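Local coordinates for protein beta-phosphoglucomutase (Clostridium difficile, PDB 4GIB) that probably catalyses the magnesium-dependent interconversion of beta-D-glucose 1-phosphate and beta-D-glucose 6-phosphate, at residues I70-S75 and A140-I145; Y104-I109 and A144-N149; I30-G35 and I193-A198; M46-L51 and E99-Y104. One frame throughout, in Å; residues are numbered along the deposited sequence.

Contact 1: I70-S75 and A140-I145. With PO4 (phosphate ion), chain F; PO4 (phosphate ion), chain E.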
loop_
_atom_site.group_PDB
_atom_site.type_symbol
_atom_site.label_atom_id
_atom_site.label_comp_id
_atom_site.label_asym_id
_atom_site.label_seq_id
_atom_site.Cartn_x
_atom_site.Cartn_y
_atom_site.Cartn_z
ATOM N N ILE A 70 -3.980 2.672 -5.575
ATOM C CA ILE A 70 -4.417 2.127 -6.866
ATOM C C ILE A 70 -3.260 2.227 -7.881
ATOM O O ILE A 70 -2.527 3.208 -7.886
ATOM C CB ILE A 70 -5.682 2.877 -7.405
ATOM C CG1 ILE A 70 -6.838 2.839 -6.396
ATOM C CG2 ILE A 70 -6.166 2.275 -8.689
ATOM C CD1 ILE A 70 -7.383 1.410 -6.080
ATOM N N SER A 71 -3.105 1.206 -8.722
ATOM C CA SER A 71 -2.065 1.168 -9.754
ATOM C C SER A 71 -2.203 2.332 -10.738
ATOM O O SER A 71 -3.296 2.869 -10.928
ATOM C CB SER A 71 -2.112 -0.158 -10.536
ATOM O OG SER A 71 -3.259 -0.238 -11.390
ATOM N N ARG A 72 -1.094 2.662 -11.399
ATOM C CA ARG A 72 -0.999 3.811 -12.323
ATOM C C ARG A 72 -2.066 3.941 -13.393
ATOM O O ARG A 72 -2.724 4.978 -13.486
ATOM C CB ARG A 72 0.375 3.811 -13.004
ATOM C CG ARG A 72 0.677 5.043 -13.849
ATOM C CD ARG A 72 2.069 4.936 -14.437
ATOM N NE ARG A 72 3.006 4.614 -13.373
ATOM C CZ ARG A 72 4.249 4.215 -13.547
ATOM N NH1 ARG A 72 4.988 3.938 -12.475
ATOM N NH2 ARG A 72 4.760 4.087 -14.762
ATOM N N MET A 73 -2.213 2.933 -14.238
ATOM C CA MET A 73 -3.192 3.005 -15.329
ATOM C C MET A 73 -4.641 2.936 -14.834
ATOM O O MET A 73 -5.532 3.592 -15.411
ATOM C CB MET A 73 -2.898 1.943 -16.381
ATOM C CG MET A 73 -1.491 2.118 -17.034
ATOM S SD MET A 73 -1.283 3.697 -17.921
ATOM C CE MET A 73 -2.463 3.437 -19.249
ATOM N N GLU A 74 -4.900 2.175 -13.774
ATOM C CA GLU A 74 -6.249 2.135 -13.227
ATOM C C GLU A 74 -6.586 3.503 -12.651
ATOM O O GLU A 74 -7.702 4.006 -12.856
ATOM C CB GLU A 74 -6.401 1.058 -12.152
ATOM C CG GLU A 74 -7.778 1.026 -11.483
ATOM C CD GLU A 74 -8.945 0.819 -12.460
ATOM O OE1 GLU A 74 -8.719 0.286 -13.567
ATOM O OE2 GLU A 74 -10.099 1.177 -12.104
ATOM N N SER A 75 -5.614 4.103 -11.951
ATOM C CA SER A 75 -5.775 5.420 -11.346
ATOM C C SER A 75 -6.121 6.447 -12.398
ATOM O O SER A 75 -6.996 7.268 -12.181
ATOM C CB SER A 75 -4.500 5.852 -10.600
ATOM O OG SER A 75 -4.211 4.963 -9.550
ATOM N N ALA A 140 0.783 -1.291 -4.763
ATOM C CA ALA A 140 0.288 -1.269 -6.162
ATOM C C ALA A 140 1.155 -0.408 -7.079
ATOM O O ALA A 140 0.867 -0.263 -8.277
ATOM C CB ALA A 140 -1.147 -0.765 -6.212
ATOM N N SER A 141 2.217 0.140 -6.506
ATOM C CA SER A 141 3.129 1.041 -7.184
ATOM C C SER A 141 4.386 0.340 -7.690
ATOM O O SER A 141 5.088 -0.334 -6.930
ATOM C CB SER A 141 3.526 2.173 -6.194
ATOM O OG SER A 141 4.643 2.919 -6.654
ATOM N N LYS A 142 4.671 0.512 -8.978
ATOM C CA LYS A 142 5.884 -0.028 -9.576
ATOM C C LYS A 142 7.085 0.814 -9.163
ATOM O O LYS A 142 8.194 0.529 -9.564
ATOM C CB LYS A 142 5.771 -0.085 -11.103
ATOM C CG LYS A 142 4.699 -1.046 -11.603
ATOM C CD LYS A 142 4.657 -1.151 -13.118
ATOM C CE LYS A 142 4.131 0.110 -13.786
ATOM N NZ LYS A 142 4.060 -0.078 -15.262
ATOM N N ASN A 143 6.848 1.853 -8.360
ATOM C CA ASN A 143 7.903 2.726 -7.849
ATOM C C ASN A 143 8.235 2.402 -6.399
ATOM O O ASN A 143 8.994 3.119 -5.758
ATOM C CB ASN A 143 7.465 4.192 -7.956
ATOM C CG ASN A 143 7.574 4.729 -9.362
ATOM O OD1 ASN A 143 8.664 4.869 -9.871
ATOM N ND2 ASN A 143 6.439 5.072 -9.982
ATOM N N ALA A 144 7.696 1.295 -5.896
ATOM C CA ALA A 144 7.898 0.918 -4.506
ATOM C C ALA A 144 9.370 0.674 -4.172
ATOM O O ALA A 144 9.845 1.097 -3.114
ATOM C CB ALA A 144 7.045 -0.291 -4.158
ATOM N N ILE A 145 10.078 -0.003 -5.077
ATOM C CA ILE A 145 11.502 -0.313 -4.903
ATOM C C ILE A 145 12.305 0.997 -4.774
ATOM O O ILE A 145 13.061 1.184 -3.815
ATOM C CB ILE A 145 12.038 -1.201 -6.065
ATOM C CG1 ILE A 145 11.352 -2.577 -6.041
ATOM C CG2 ILE A 145 13.585 -1.407 -5.965
ATOM C CD1 ILE A 145 11.886 -3.563 -7.070
HETATM P P PO4 F . 2.897 3.950 -9.608
HETATM O O1 PO4 F . 1.660 3.648 -8.784
HETATM O O2 PO4 F . 3.913 4.476 -8.646
HETATM O O3 PO4 F . 3.411 2.694 -10.267
HETATM O O4 PO4 F . 2.591 4.964 -10.677
HETATM P P PO4 E . 0.452 1.893 -2.396
HETATM O O1 PO4 E . -0.594 2.255 -1.367
HETATM O O2 PO4 E . 0.312 2.778 -3.613
HETATM O O3 PO4 E . 1.821 2.090 -1.820
HETATM O O4 PO4 E . 0.242 0.451 -2.780
HETATM O O HOH W 1 1.357 1.007 -10.572
#
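R72 and N143 bring two nitrogen donors close together without bonding: NH1 of R72 lies 3.1 Å from ND2 of N143. What reconciles them is a phosphate ion between the segments, probably from the crystallisation liquor. R72 meets it at the edge of the guanidinium, with NE donating to phosphate O4 (2.8 Å, 163°) and NH1 to O3. CG stands opposite the backbone N (chi1 -172°), and a bend at chi3 turns the planar head onto the anion. From 140-145, the amide N-H of K142 reaches O3, while O2 takes both S141 OG at 2.6 Å and N143 ND2 at 2.9 Å, the latter nearly straight (174°). K142 lays CE over one face of the guanidinium, near the rim, and its ammonium would add to the positive field that suits an anion. The arrangement is consistent with the distal phosphate site of beta-phosphoglucomutase, where a cap-domain arginine closes over a core-domain loop. Within that loop S141 OG also accepts from N143 N, an ST turn that holds the hydroxyl beside the anion. Away from this phosphate, the small A140 sets CB 3.7 Å from S71 N, and a water links R72 N, A140 O (2.7 Å) and phosphate O3. A140 N turns to a second phosphate, which S139 OG and D34 N also hold; N143 ND2 has a further partner in N102 OD1.

Contact 2: Y104-I109 and A144-N149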
loop_
_atom_site.group_PDB
_atom_site.type_symbol
_atom_site.label_atom_id
_atom_site.label_comp_id
_atom_site.label_asym_id
_atom_site.label_seq_id
_atom_site.Cartn_x
_atom_site.Cartn_y
_atom_site.Cartn_z
ATOM N N TYR A 104 6.927 13.075 -13.343
ATOM C CA TYR A 104 6.730 14.119 -12.356
ATOM C C TYR A 104 6.683 13.523 -10.944
ATOM O O TYR A 104 7.283 14.077 -10.040
ATOM C CB TYR A 104 5.496 14.971 -12.690
ATOM C CG TYR A 104 5.364 16.187 -11.804
ATOM C CD1 TYR A 104 6.409 17.086 -11.676
ATOM C CD2 TYR A 104 4.193 16.442 -11.104
ATOM C CE1 TYR A 104 6.305 18.198 -10.861
ATOM C CE2 TYR A 104 4.075 17.562 -10.279
ATOM C CZ TYR A 104 5.135 18.433 -10.169
ATOM O OH TYR A 104 5.035 19.541 -9.374
ATOM N N TYR A 105 6.025 12.375 -10.774
ATOM C CA TYR A 105 5.958 11.712 -9.469
ATOM C C TYR A 105 7.371 11.284 -9.004
ATOM O O TYR A 105 7.757 11.524 -7.847
ATOM C CB TYR A 105 5.001 10.505 -9.509
ATOM C CG TYR A 105 5.017 9.689 -8.236
ATOM C CD1 TYR A 105 4.420 10.171 -7.072
ATOM C CD2 TYR A 105 5.635 8.431 -8.190
ATOM C CE1 TYR A 105 4.463 9.437 -5.883
ATOM C CE2 TYR A 105 5.660 7.687 -7.025
ATOM C CZ TYR A 105 5.079 8.195 -5.867
ATOM O OH TYR A 105 5.104 7.468 -4.696
ATOM N N VAL A 106 8.136 10.691 -9.918
ATOM C CA VAL A 106 9.499 10.219 -9.634
ATOM C C VAL A 106 10.409 11.370 -9.202
ATOM O O VAL A 106 11.295 11.211 -8.368
ATOM C CB VAL A 106 10.069 9.474 -10.868
ATOM C CG1 VAL A 106 11.624 9.302 -10.800
ATOM C CG2 VAL A 106 9.349 8.138 -11.026
ATOM N N SER A 107 10.163 12.541 -9.762
ATOM C CA SER A 107 10.927 13.711 -9.421
ATOM C C SER A 107 10.627 14.141 -7.991
ATOM O O SER A 107 11.495 14.625 -7.286
ATOM C CB SER A 107 10.591 14.834 -10.396
ATOM O OG SER A 107 11.279 15.998 -10.033
ATOM N N LEU A 108 9.388 13.979 -7.565
ATOM C CA LEU A 108 9.008 14.349 -6.195
ATOM C C LEU A 108 9.557 13.371 -5.185
ATOM O O LEU A 108 10.137 13.784 -4.198
ATOM C CB LEU A 108 7.491 14.445 -6.053
ATOM C CG LEU A 108 6.821 15.535 -6.904
ATOM C CD1 LEU A 108 5.320 15.432 -6.778
ATOM C CD2 LEU A 108 7.310 16.925 -6.503
ATOM N N ILE A 109 9.413 12.072 -5.434
ATOM C CA ILE A 109 9.876 11.067 -4.449
ATOM C C ILE A 109 11.383 10.901 -4.373
ATOM O O ILE A 109 11.887 10.311 -3.420
ATOM C CB ILE A 109 9.231 9.678 -4.638
ATOM C CG1 ILE A 109 9.528 9.116 -6.028
ATOM C CG2 ILE A 109 7.731 9.766 -4.373
ATOM C CD1 ILE A 109 8.986 7.736 -6.240
ATOM N N ALA A 144 7.696 1.295 -5.896
ATOM C CA ALA A 144 7.898 0.918 -4.506
ATOM C C ALA A 144 9.370 0.674 -4.172
ATOM O O ALA A 144 9.845 1.097 -3.114
ATOM C CB ALA A 144 7.045 -0.291 -4.158
ATOM N N ILE A 145 10.078 -0.003 -5.077
ATOM C CA ILE A 145 11.502 -0.313 -4.903
ATOM C C ILE A 145 12.305 0.997 -4.774
ATOM O O ILE A 145 13.061 1.184 -3.815
ATOM C CB ILE A 145 12.038 -1.201 -6.065
ATOM C CG1 ILE A 145 11.352 -2.577 -6.041
ATOM C CG2 ILE A 145 13.585 -1.407 -5.965
ATOM C CD1 ILE A 145 11.886 -3.563 -7.070
ATOM N N ASN A 146 12.102 1.908 -5.718
ATOM C CA ASN A 146 12.761 3.211 -5.677
ATOM C C ASN A 146 12.530 3.895 -4.313
ATOM O O ASN A 146 13.454 4.433 -3.708
ATOM C CB ASN A 146 12.255 4.102 -6.834
ATOM C CG ASN A 146 13.074 5.399 -6.998
ATOM O OD1 ASN A 146 14.241 5.461 -6.616
ATOM N ND2 ASN A 146 12.459 6.423 -7.589
ATOM N N VAL A 147 11.303 3.840 -3.809
ATOM C CA VAL A 147 10.991 4.489 -2.537
ATOM C C VAL A 147 11.706 3.835 -1.343
ATOM O O VAL A 147 12.278 4.535 -0.507
ATOM C CB VAL A 147 9.483 4.526 -2.277
ATOM C CG1 VAL A 147 9.197 5.139 -0.899
ATOM C CG2 VAL A 147 8.777 5.299 -3.377
ATOM N N LEU A 148 11.671 2.507 -1.257
ATOM C CA LEU A 148 12.374 1.799 -0.172
ATOM C C LEU A 148 13.877 2.074 -0.166
ATOM O O LEU A 148 14.493 2.122 0.906
ATOM C CB LEU A 148 12.166 0.288 -0.249
ATOM C CG LEU A 148 10.744 -0.220 -0.078
ATOM C CD1 LEU A 148 10.746 -1.730 -0.169
ATOM C CD2 LEU A 148 10.146 0.263 1.222
ATOM N N ASN A 149 14.474 2.218 -1.347
ATOM C CA ASN A 149 15.911 2.511 -1.424
ATOM C C ASN A 149 16.238 3.920 -0.902
ATOM O O ASN A 149 17.250 4.109 -0.251
ATOM C CB ASN A 149 16.466 2.250 -2.826
ATOM C CG ASN A 149 16.737 0.747 -3.074
ATOM O OD1 ASN A 149 16.024 0.098 -3.833
ATOM N ND2 ASN A 149 17.745 0.193 -2.387
#
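I109 and V147 meet at about a right angle, CD1 of the isoleucine touching CG2 of the valine at 3.8 Å. CG1 of I109 lies between the backbone N and the carbonyl carbon (chi1 59°), which directs the extended CG1-CD1 arm at V147. The same methyl also meets the N146 amide, 4.0 Å from ND2, the two side chains crossing obliquely. N146 suits this border position: its flat amide packs against I109 and, more loosely, V106 CG1, while ND2 is hydrogen-bonded to D110 OD1 just beyond the isoleucine. Y105 adds only a distant touch, OH to V147 CG2 at 4.5 Å; its ring is stacked on H44. No hydrogen bond joins the segments, and their axes stay 11.0 Å apart at closest approach, so slender side-chain ends make the whole junction. Branched aliphatic residues serve well here, being buried and having no polar group to satisfy. The axes of segments 104-109 and 144-149 run nearly parallel, 15° apart. This is a cap-core junction: helix 91-109 of the cap leans on helix 41-53 through Y105, whereas helix 144-151 of the Rossmann-like core packs V147 and L148 on L33 of helix 33-37, and L148 also on L137 of strand 134-137.

Contact 3: I30-G35 and I193-A198. With NA (sodium ion), chain D; PO4 (phosphate ion), chain E.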
loop_
_atom_site.group_PDB
_atom_site.type_symbol
_atom_site.label_atom_id
_atom_site.label_comp_id
_atom_site.label_asym_id
_atom_site.label_seq_id
_atom_site.Cartn_x
_atom_site.Cartn_y
_atom_site.Cartn_z
ATOM N N ILE A 30 3.118 -8.425 6.231
ATOM C CA ILE A 30 3.099 -7.920 4.870
ATOM C C ILE A 30 2.587 -6.499 4.949
ATOM O O ILE A 30 1.461 -6.270 5.360
ATOM C CB ILE A 30 2.208 -8.762 3.933
ATOM C CG1 ILE A 30 2.669 -10.233 3.921
ATOM C CG2 ILE A 30 2.247 -8.174 2.520
ATOM C CD1 ILE A 30 1.789 -11.156 2.994
ATOM N N PHE A 31 3.420 -5.552 4.538
ATOM C CA PHE A 31 3.079 -4.140 4.620
ATOM C C PHE A 31 2.643 -3.516 3.308
ATOM O O PHE A 31 2.999 -4.001 2.235
ATOM C CB PHE A 31 4.311 -3.359 5.095
ATOM C CG PHE A 31 4.810 -3.762 6.462
ATOM C CD1 PHE A 31 5.649 -4.853 6.616
ATOM C CD2 PHE A 31 4.487 -3.015 7.581
ATOM C CE1 PHE A 31 6.125 -5.213 7.874
ATOM C CE2 PHE A 31 4.967 -3.363 8.829
ATOM C CZ PHE A 31 5.783 -4.475 8.972
ATOM N N ASP A 32 1.837 -2.454 3.400
ATOM C CA ASP A 32 1.545 -1.641 2.229
ATOM C C ASP A 32 2.587 -0.543 2.356
ATOM O O ASP A 32 3.133 -0.329 3.448
ATOM C CB ASP A 32 0.145 -1.030 2.199
ATOM C CG ASP A 32 -0.084 -0.175 0.927
ATOM O OD1 ASP A 32 0.639 -0.421 -0.076
ATOM O OD2 ASP A 32 -0.948 0.749 0.928
ATOM N N LEU A 33 2.865 0.163 1.273
ATOM C CA LEU A 33 3.873 1.210 1.319
ATOM C C LEU A 33 3.280 2.535 1.840
ATOM O O LEU A 33 3.541 2.938 2.980
ATOM C CB LEU A 33 4.517 1.372 -0.064
ATOM C CG LEU A 33 5.617 2.430 -0.204
ATOM C CD1 LEU A 33 6.833 2.089 0.657
ATOM C CD2 LEU A 33 6.003 2.569 -1.668
ATOM N N ASP A 34 2.479 3.200 1.007
ATOM C CA ASP A 34 1.846 4.487 1.368
ATOM C C ASP A 34 1.039 4.452 2.676
ATOM O O ASP A 34 0.166 3.621 2.848
ATOM C CB ASP A 34 0.917 4.911 0.231
ATOM C CG ASP A 34 0.247 6.248 0.480
ATOM O OD1 ASP A 34 0.793 7.093 1.249
ATOM O OD2 ASP A 34 -0.846 6.448 -0.113
ATOM N N GLY A 35 1.349 5.357 3.600
ATOM C CA GLY A 35 0.611 5.464 4.865
ATOM C C GLY A 35 0.941 4.436 5.936
ATOM O O GLY A 35 0.313 4.420 7.003
ATOM N N ILE A 193 -0.679 -5.172 7.024
ATOM C CA ILE A 193 -0.816 -3.814 7.586
ATOM C C ILE A 193 -1.127 -2.762 6.498
ATOM O O ILE A 193 -0.441 -2.686 5.470
ATOM C CB ILE A 193 0.421 -3.415 8.392
ATOM C CG1 ILE A 193 0.716 -4.520 9.427
ATOM C CG2 ILE A 193 0.216 -2.049 9.011
ATOM C CD1 ILE A 193 1.644 -4.133 10.519
ATOM N N GLU A 194 -2.128 -1.918 6.764
ATOM C CA GLU A 194 -2.625 -0.977 5.760
ATOM C C GLU A 194 -3.351 0.234 6.383
ATOM O O GLU A 194 -3.737 0.191 7.557
ATOM C CB GLU A 194 -3.562 -1.801 4.873
ATOM C CG GLU A 194 -4.227 -1.147 3.748
ATOM C CD GLU A 194 -3.279 -0.506 2.774
ATOM O OE1 GLU A 194 -2.528 0.414 3.200
ATOM O OE2 GLU A 194 -3.324 -0.879 1.573
ATOM N N ASP A 195 -3.501 1.321 5.612
ATOM C CA ASP A 195 -4.183 2.544 6.093
ATOM C C ASP A 195 -5.446 2.929 5.306
ATOM O O ASP A 195 -6.038 3.979 5.566
ATOM C CB ASP A 195 -3.230 3.757 6.078
ATOM C CG ASP A 195 -2.983 4.307 4.659
ATOM O OD1 ASP A 195 -3.119 3.544 3.684
ATOM O OD2 ASP A 195 -2.648 5.507 4.519
ATOM N N ALA A 196 -5.843 2.124 4.325
ATOM C CA ALA A 196 -7.045 2.428 3.522
ATOM C C ALA A 196 -7.972 1.240 3.564
ATOM O O ALA A 196 -7.523 0.098 3.652
ATOM C CB ALA A 196 -6.671 2.770 2.093
ATOM N N SER A 197 -9.271 1.517 3.517
ATOM C CA SER A 197 -10.292 0.485 3.595
ATOM C C SER A 197 -10.203 -0.562 2.466
ATOM O O SER A 197 -10.499 -1.731 2.684
ATOM C CB SER A 197 -11.675 1.140 3.617
ATOM O OG SER A 197 -11.836 2.004 2.501
ATOM N N ALA A 198 -9.806 -0.145 1.271
ATOM C CA ALA A 198 -9.687 -1.076 0.149
ATOM C C ALA A 198 -8.607 -2.118 0.445
ATOM O O ALA A 198 -8.758 -3.300 0.141
ATOM C CB ALA A 198 -9.368 -0.326 -1.150
HETATM NA NA NA D . -1.823 2.293 2.229
HETATM P P PO4 E . 0.452 1.893 -2.396
HETATM O O1 PO4 E . -0.594 2.255 -1.367
HETATM O O2 PO4 E . 0.312 2.778 -3.613
HETATM O O3 PO4 E . 1.821 2.090 -1.820
HETATM O O4 PO4 E . 0.242 0.451 -2.780
HETATM O O HOH W 2 -2.567 3.108 0.370
#
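D32 and E194 push their carboxylates together, OD2 of D32 only 2.8 Å from OE1 of E194, and a sodium ion makes this possible. Both oxygens bind it at 2.2 Å, their carboxylate planes 85° apart, so that each group offers one oxygen from its own direction. D195 OD1 and the backbone O of D34 are further ligands, and water 2 is another. Acidic residues suit a cation site, and in the enzyme the same groups probably hold magnesium; D32 is the predicted nucleophile. E194 gets there by a bend at chi2 (57°), and its OE1 is steadied by the backbone N of D195 on the anti side of the carboxylate.

The tight part is the strand pairing that leads into the metal site. F31 pairs with I193 in a parallel bridge: I193 N donates to I30 O at 2.9 Å, and D32 N to I193 O at 3.1 Å. Beside these bonds F31 and I193 lie next to each other and point the same way, with ring atom CE2 3.8 Å from CD1 of I193. G35 also packs closely: its CA lies 3.3 Å from D195 OD2 and its phi is positive, so the absence of a side chain suits the place. The phosphate side is looser across the two segments, bridged by water 2 between the sodium and phosphate O1; D34 N donates to O3. K68 pairs with D34 and D195, K170 with E194.

Strands 28-31 and 190-194 are central neighbours in the parallel Rossmann-like sheet, flanked by strands 134-137 and 209-213, with V36 of helix 33-37 against F31, I193 and E194.

Contact 4: M46-L51 and E99-Y104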
loop_
_atom_site.group_PDB
_atom_site.type_symbol
_atom_site.label_atom_id
_atom_site.label_comp_id
_atom_site.label_asym_id
_atom_site.label_seq_id
_atom_site.Cartn_x
_atom_site.Cartn_y
_atom_site.Cartn_z
ATOM N N MET A 46 -0.347 15.334 -6.172
ATOM C CA MET A 46 0.232 16.502 -6.831
ATOM C C MET A 46 0.518 16.178 -8.291
ATOM O O MET A 46 0.279 17.010 -9.180
ATOM C CB MET A 46 1.531 16.935 -6.135
ATOM C CG MET A 46 1.311 17.622 -4.804
ATOM S SD MET A 46 2.832 18.164 -4.012
ATOM C CE MET A 46 3.518 16.623 -3.458
ATOM N N ALA A 47 1.034 14.965 -8.527
ATOM C CA ALA A 47 1.360 14.507 -9.876
ATOM C C ALA A 47 0.105 14.273 -10.715
ATOM O O ALA A 47 0.080 14.637 -11.899
ATOM C CB ALA A 47 2.209 13.234 -9.828
ATOM N N TRP A 48 -0.921 13.657 -10.122
ATOM C CA TRP A 48 -2.160 13.408 -10.854
ATOM C C TRP A 48 -2.909 14.719 -11.098
ATOM O O TRP A 48 -3.449 14.938 -12.202
ATOM C CB TRP A 48 -3.080 12.395 -10.147
ATOM C CG TRP A 48 -2.700 10.935 -10.296
ATOM C CD1 TRP A 48 -2.482 10.043 -9.292
ATOM C CD2 TRP A 48 -2.499 10.207 -11.528
ATOM N NE1 TRP A 48 -2.165 8.811 -9.812
ATOM C CE2 TRP A 48 -2.176 8.883 -11.181
ATOM C CE3 TRP A 48 -2.568 10.551 -12.887
ATOM C CZ2 TRP A 48 -1.907 7.895 -12.141
ATOM C CZ3 TRP A 48 -2.304 9.573 -13.841
ATOM C CH2 TRP A 48 -1.971 8.260 -13.464
ATOM N N ARG A 49 -2.926 15.591 -10.093
ATOM C CA ARG A 49 -3.611 16.866 -10.223
ATOM C C ARG A 49 -3.130 17.674 -11.434
ATOM O O ARG A 49 -3.936 18.267 -12.135
ATOM C CB ARG A 49 -3.439 17.687 -8.960
ATOM C CG ARG A 49 -4.191 18.976 -8.980
ATOM C CD ARG A 49 -4.035 19.688 -7.675
ATOM N NE ARG A 49 -2.642 20.025 -7.394
ATOM C CZ ARG A 49 -2.242 20.632 -6.285
ATOM N NH1 ARG A 49 -3.126 20.955 -5.353
ATOM N NH2 ARG A 49 -0.957 20.909 -6.106
ATOM N N LYS A 50 -1.823 17.699 -11.670
ATOM C CA LYS A 50 -1.246 18.446 -12.803
ATOM C C LYS A 50 -1.721 17.886 -14.158
ATOM O O LYS A 50 -2.079 18.637 -15.056
ATOM C CB LYS A 50 0.283 18.441 -12.719
ATOM C CG LYS A 50 0.984 19.254 -13.793
ATOM C CD LYS A 50 2.494 19.274 -13.577
ATOM C CE LYS A 50 3.194 19.991 -14.723
ATOM N NZ LYS A 50 4.669 19.918 -14.611
ATOM N N LEU A 51 -1.736 16.569 -14.292
ATOM C CA LEU A 51 -2.185 15.927 -15.531
ATOM C C LEU A 51 -3.696 16.033 -15.694
ATOM O O LEU A 51 -4.178 16.197 -16.789
ATOM C CB LEU A 51 -1.779 14.451 -15.542
ATOM C CG LEU A 51 -1.998 13.726 -16.881
ATOM C CD1 LEU A 51 -0.945 14.215 -17.945
ATOM C CD2 LEU A 51 -1.886 12.252 -16.674
ATOM N N GLU A 99 2.962 8.409 -18.478
ATOM C CA GLU A 99 4.402 8.611 -18.471
ATOM C C GLU A 99 4.774 9.976 -17.917
ATOM O O GLU A 99 5.661 10.079 -17.070
ATOM C CB GLU A 99 4.963 8.468 -19.888
ATOM C CG GLU A 99 6.478 8.713 -19.996
ATOM C CD GLU A 99 7.068 8.241 -21.329
ATOM O OE1 GLU A 99 6.505 7.309 -21.941
ATOM O OE2 GLU A 99 8.106 8.790 -21.754
ATOM N N GLU A 100 4.092 11.010 -18.405
ATOM C CA GLU A 100 4.343 12.372 -17.985
ATOM C C GLU A 100 4.093 12.499 -16.491
ATOM O O GLU A 100 4.859 13.131 -15.777
ATOM C CB GLU A 100 3.467 13.356 -18.786
ATOM C CG GLU A 100 3.597 14.803 -18.331
ATOM C CD GLU A 100 2.699 15.778 -19.092
ATOM O OE1 GLU A 100 2.546 16.917 -18.591
ATOM O OE2 GLU A 100 2.151 15.418 -20.171
ATOM N N LYS A 101 3.024 11.877 -16.022
ATOM C CA LYS A 101 2.704 11.884 -14.620
ATOM C C LYS A 101 3.768 11.131 -13.830
ATOM O O LYS A 101 4.218 11.609 -12.787
ATOM C CB LYS A 101 1.320 11.264 -14.392
ATOM C CG LYS A 101 0.891 11.146 -12.919
ATOM C CD LYS A 101 1.396 9.876 -12.219
ATOM C CE LYS A 101 1.068 9.931 -10.728
ATOM N NZ LYS A 101 1.421 8.710 -9.989
ATOM N N ASN A 102 4.161 9.957 -14.317
ATOM C CA ASN A 102 5.175 9.161 -13.618
ATOM C C ASN A 102 6.475 9.969 -13.454
ATOM O O ASN A 102 6.999 10.083 -12.344
ATOM C CB ASN A 102 5.441 7.844 -14.349
ATOM C CG ASN A 102 6.291 6.858 -13.529
ATOM O OD1 ASN A 102 6.173 6.769 -12.312
ATOM N ND2 ASN A 102 7.090 6.063 -14.221
ATOM N N ASN A 103 6.983 10.534 -14.549
ATOM C CA ASN A 103 8.192 11.356 -14.489
ATOM C C ASN A 103 8.082 12.437 -13.420
ATOM O O ASN A 103 9.015 12.684 -12.669
ATOM C CB ASN A 103 8.480 12.012 -15.840
ATOM C CG ASN A 103 8.858 11.005 -16.921
ATOM O OD1 ASN A 103 9.275 9.881 -16.627
ATOM N ND2 ASN A 103 8.731 11.419 -18.186
ATOM N N TYR A 104 6.927 13.075 -13.343
ATOM C CA TYR A 104 6.730 14.119 -12.356
ATOM C C TYR A 104 6.683 13.523 -10.944
ATOM O O TYR A 104 7.283 14.077 -10.040
ATOM C CB TYR A 104 5.496 14.971 -12.690
ATOM C CG TYR A 104 5.364 16.187 -11.804
ATOM C CD1 TYR A 104 6.409 17.086 -11.676
ATOM C CD2 TYR A 104 4.193 16.442 -11.104
ATOM C CE1 TYR A 104 6.305 18.198 -10.861
ATOM C CE2 TYR A 104 4.075 17.562 -10.279
ATOM C CZ TYR A 104 5.135 18.433 -10.169
ATOM O OH TYR A 104 5.035 19.541 -9.374
#
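The W48 indole has the K101 side chain over one face, and the Y104 ring has K50 over one face, with M46 O and A47 CA at its edge. These two lysine-aromatic pairs join helices 41-53 and 91-109 of the helical cap domain that HAD mutases of this family carry over the Rossmann-like core; the axes of segments 46-51 and 99-104 come within 8.8 Å and run roughly antiparallel, 143° apart. K101 bends at chi2 (-85°), which lays its aliphatic chain along the indole: CG rests 3.5 Å from W48 CE3, and CE sits 3.5 Å from the centroid of the five-membered ring, a CH-pi contact. NZ follows, 4.0 Å from the same centroid, as an off-centre cation-pi partner. A long flexible side chain suits this place because its methylenes cover the ring while the ammonium goes on to H44 ND1. K50, fully extended, crosses Y104 at about a right angle, with NZ 4.5 Å from that ring's centroid, a second cation-pi pair nearer the surface. Between the two pairs A47, with only a methyl, lets the helices approach: its CB lies 3.6 Å from K101 CE. L51 packs CD2 against K101 CB. E100 forms salt bridges with K54 and R96. W48 also packs on S75 of helix 72-82, and W48 and K101 are predicted substrate residues. Where L51 borders E100, the methyl CD1 stands 4.0 Å from carboxylate oxygen OE2.

In the fold
Contacts 1 and 3 border the predicted active site from two ends: each holds a phosphate, one gripped by R72 and the other beside the sodium, a pairing consistent with a substrate or intermediate carrying two phosphates. A140 N binds the inner one, and the contact centres are about 13 Å apart. Contact 4 lies in the cap, its centre about 22 Å from that of contact 3 without touching it, but it reaches contact 1 through W48 CZ2, 3.3 Å from R72 O. Contact 2 continues helix 91-109 from contact 4 and shares helix 144-151 with contact 1; L33 of contact 3 packs against that helix, CD2 3.8 Å from A144 CA.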